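Local structure of p24: plant transcriptional regulator PBF-2 (Solanum tuberosum, 1L3A) at residues G105-L110 and C116-D121. The protein binds single-stranded DNA as a homotetramer and activates transcription of the pathogenesis-related gene PR-10a in plant defence. Residues are numbered along the deposited sequence; the frame is centred on the assembly and turned at random.
Sequences GSIISL and CEFFHD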
ATOM      1  N   GLY C 105     -10.496  -9.453  -3.915  1.00 36.33           N
ATOM      2  CA  GLY C 105     -11.074  -8.293  -3.256  1.00 34.75           C
ATOM      3  C   GLY C 105     -11.885  -8.699  -2.038  1.00 35.84           C
ATOM      4  O   GLY C 105     -11.892  -8.008  -1.019  1.00 34.82           O
ATOM      5  N   SER C 106     -12.573  -9.830  -2.136  1.00 36.06           N
ATOM      6  CA  SER C 106     -13.374 -10.316  -1.017  1.00 39.41           C
ATOM      7  C   SER C 106     -12.521 -10.769   0.165  1.00 39.78           C
ATOM      8  O   SER C 106     -12.945 -10.663   1.317  1.00 40.68           O
ATOM      9  CB  SER C 106     -14.269 -11.472  -1.457  1.00 37.17           C
ATOM     10  OG  SER C 106     -15.358 -10.982  -2.207  1.00 43.32           O
ATOM     11  N   ILE C 107     -11.325 -11.272  -0.125  1.00 40.46           N
ATOM     12  CA  ILE C 107     -10.423 -11.746   0.913  1.00 41.47           C
ATOM     13  C   ILE C 107      -9.832 -10.595   1.722  1.00 42.42           C
ATOM     14  O   ILE C 107      -9.911 -10.589   2.948  1.00 43.99           O
ATOM     15  CB  ILE C 107      -9.257 -12.571   0.305  1.00 42.36           C
ATOM     16  CG1 ILE C 107      -9.811 -13.782  -0.447  1.00 43.26           C
ATOM     17  CG2 ILE C 107      -8.286 -13.017   1.404  1.00 43.71           C
ATOM     18  CD1 ILE C 107     -10.536 -14.768   0.426  1.00 45.43           C
ATOM     19  N   ILE C 108      -9.241  -9.621   1.041  1.00 42.67           N
ATOM     20  CA  ILE C 108      -8.615  -8.490   1.725  1.00 43.98           C
ATOM     21  C   ILE C 108      -9.589  -7.575   2.474  1.00 42.96           C
ATOM     22  O   ILE C 108      -9.174  -6.787   3.328  1.00 41.74           O
ATOM     23  CB  ILE C 108      -7.786  -7.620   0.740  1.00 46.58           C
ATOM     24  CG1 ILE C 108      -8.689  -7.062  -0.349  1.00 48.99           C
ATOM     25  CG2 ILE C 108      -6.687  -8.447   0.096  1.00 47.74           C
ATOM     26  CD1 ILE C 108      -7.975  -6.141  -1.315  1.00 54.07           C
ATOM     27  N   SER C 109     -10.876  -7.661   2.158  1.00 40.30           N
ATOM     28  CA  SER C 109     -11.841  -6.816   2.854  1.00 42.69           C
ATOM     29  C   SER C 109     -12.664  -7.604   3.875  1.00 44.06           C
ATOM     30  O   SER C 109     -13.682  -7.115   4.358  1.00 44.44           O
ATOM     31  CB  SER C 109     -12.777  -6.098   1.860  1.00 39.89           C
ATOM     32  OG  SER C 109     -13.592  -6.991   1.128  1.00 40.71           O
ATOM     33  N   LEU C 110     -12.222  -8.822   4.195  1.00 44.94           N
ATOM     34  CA  LEU C 110     -12.916  -9.669   5.165  1.00 47.79           C
ATOM     35  C   LEU C 110     -12.652  -9.232   6.600  1.00 50.19           C
ATOM     36  O   LEU C 110     -11.501  -9.072   7.011  1.00 50.47           O
ATOM     37  CB  LEU C 110     -12.477 -11.129   5.041  1.00 47.27           C
ATOM     38  CG  LEU C 110     -13.270 -12.197   4.276  1.00 46.75           C
ATOM     39  CD1 LEU C 110     -12.692 -13.548   4.664  1.00 44.87           C
ATOM     40  CD2 LEU C 110     -14.750 -12.167   4.612  1.00 44.38           C
ATOM     41  N   CYS C 116     -17.286 -15.534   3.197  1.00 51.29           N
ATOM     42  CA  CYS C 116     -17.517 -15.371   1.773  1.00 49.74           C
ATOM     43  C   CYS C 116     -17.447 -16.750   1.144  1.00 49.71           C
ATOM     44  O   CYS C 116     -16.796 -17.640   1.679  1.00 49.99           O
ATOM     45  CB  CYS C 116     -16.489 -14.417   1.141  1.00 51.48           C
ATOM     46  SG  CYS C 116     -14.737 -14.879   1.275  1.00 51.50           S
ATOM     47  N   GLU C 117     -18.147 -16.932   0.030  1.00 50.70           N
ATOM     48  CA  GLU C 117     -18.180 -18.211  -0.667  1.00 50.20           C
ATOM     49  C   GLU C 117     -17.896 -17.995  -2.148  1.00 48.05           C
ATOM     50  O   GLU C 117     -18.332 -17.006  -2.724  1.00 47.83           O
ATOM     51  CB  GLU C 117     -19.557 -18.867  -0.509  1.00 51.58           C
ATOM     52  CG  GLU C 117     -19.611 -20.317  -0.993  1.00 56.21           C
ATOM     53  CD  GLU C 117     -21.031 -20.877  -1.079  1.00 61.08           C
ATOM     54  OE1 GLU C 117     -21.789 -20.467  -1.991  1.00 64.27           O
ATOM     55  OE2 GLU C 117     -21.393 -21.727  -0.236  1.00 61.41           O
ATOM     56  N   PHE C 118     -17.168 -18.927  -2.757  1.00 47.65           N
ATOM     57  CA  PHE C 118     -16.825 -18.837  -4.175  1.00 48.00           C
ATOM     58  C   PHE C 118     -17.211 -20.121  -4.897  1.00 48.50           C
ATOM     59  O   PHE C 118     -16.838 -21.217  -4.481  1.00 45.85           O
ATOM     60  CB  PHE C 118     -15.323 -18.603  -4.352  1.00 46.09           C
ATOM     61  CG  PHE C 118     -14.816 -17.351  -3.699  1.00 45.38           C
ATOM     62  CD1 PHE C 118     -13.728 -17.397  -2.821  1.00 44.89           C
ATOM     63  CD2 PHE C 118     -15.391 -16.116  -3.984  1.00 45.08           C
ATOM     64  CE1 PHE C 118     -13.224 -16.234  -2.243  1.00 43.70           C
ATOM     65  CE2 PHE C 118     -14.893 -14.940  -3.408  1.00 44.08           C
ATOM     66  CZ  PHE C 118     -13.811 -14.999  -2.540  1.00 44.31           C
ATOM     67  N   PHE C 119     -17.927 -19.973  -6.006  1.00 51.50           N
ATOM     68  CA  PHE C 119     -18.390 -21.111  -6.792  1.00 54.40           C
ATOM     69  C   PHE C 119     -17.803 -21.115  -8.201  1.00 55.38           C
ATOM     70  O   PHE C 119     -17.994 -20.165  -8.952  1.00 56.75           O
ATOM     71  CB  PHE C 119     -19.916 -21.061  -6.865  1.00 57.62           C
ATOM     72  CG  PHE C 119     -20.509 -21.973  -7.897  1.00 62.58           C
ATOM     73  CD1 PHE C 119     -20.703 -23.324  -7.623  1.00 64.61           C
ATOM     74  CD2 PHE C 119     -20.894 -21.477  -9.141  1.00 63.73           C
ATOM     75  CE1 PHE C 119     -21.279 -24.174  -8.573  1.00 67.08           C
ATOM     76  CE2 PHE C 119     -21.471 -22.316 -10.099  1.00 66.37           C
ATOM     77  CZ  PHE C 119     -21.665 -23.667  -9.814  1.00 66.61           C
ATOM     78  N   HIS C 120     -17.096 -22.178  -8.564  1.00 56.29           N
ATOM     79  CA  HIS C 120     -16.515 -22.258  -9.899  1.00 60.23           C
ATOM     80  C   HIS C 120     -17.030 -23.487 -10.638  1.00 62.94           C
ATOM     81  O   HIS C 120     -17.151 -24.565 -10.059  1.00 62.16           O
ATOM     82  CB  HIS C 120     -14.981 -22.275  -9.826  1.00 59.14           C
ATOM     83  CG  HIS C 120     -14.375 -20.932  -9.554  1.00 60.61           C
ATOM     84  ND1 HIS C 120     -13.016 -20.740  -9.417  1.00 59.78           N
ATOM     85  CD2 HIS C 120     -14.940 -19.707  -9.422  1.00 61.00           C
ATOM     86  CE1 HIS C 120     -12.772 -19.457  -9.217  1.00 58.79           C
ATOM     87  NE2 HIS C 120     -13.923 -18.809  -9.216  1.00 58.98           N
ATOM     88  N   ASP C 121     -17.334 -23.312 -11.918  1.00 68.18           N
ATOM     89  CA  ASP C 121     -17.869 -24.389 -12.744  1.00 74.72           C
ATOM     90  C   ASP C 121     -17.564 -24.071 -14.205  1.00 79.27           C
ATOM     91  O   ASP C 121     -17.795 -22.951 -14.660  1.00 80.02           O
ATOM     92  CB  ASP C 121     -19.387 -24.481 -12.512  1.00 73.73           C
ATOM     93  CG  ASP C 121     -20.057 -25.597 -13.305  1.00 75.51           C
ATOM     94  OD1 ASP C 121     -21.173 -26.008 -12.908  1.00 74.52           O
ATOM     95  OD2 ASP C 121     -19.495 -26.049 -14.326  1.00 74.73           O
TER
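Ser106, Ile107 and Leu110 of the Whirly fold form a hollow that receives Cys116 and Phe118, a compact example of how a short helix packs against an outermost strand of a beta-sheet. Helix 101-108 and the loop after it connect the two antiparallel four-stranded sheets, and 116-120 is the first strand of the second. Cys116 and Phe118, two residues apart, both turn toward the helix end. The phenyl ring of Phe118 is the larger bump: it enters edge first between Ser106 and Ile107, with Ser106 CB 3.7 Å from Phe118 CZ and Ile107 CD1 4.1 Å from Phe118 CE1, each near the ring plane. CG of Phe118 lies anti to its carbonyl carbon (chi1 -59°), a torsion that directs the ring at the end of the helix. The Phe118 side chain also touches Phe97, Leu99 and Leu136, while Ile107 and Leu110 also rest on Phe173 of helix 170-188. Just past the helix end, Ser109 OG donates back to Gly105 O at 2.9 Å. Between the two segments the contact is van der Waals in character. The smaller bump is the sulfur of Cys116, which sits 4.3 Å from Ile107 CD1, while Leu110 CD1 approaches the same SG to 4.2 Å.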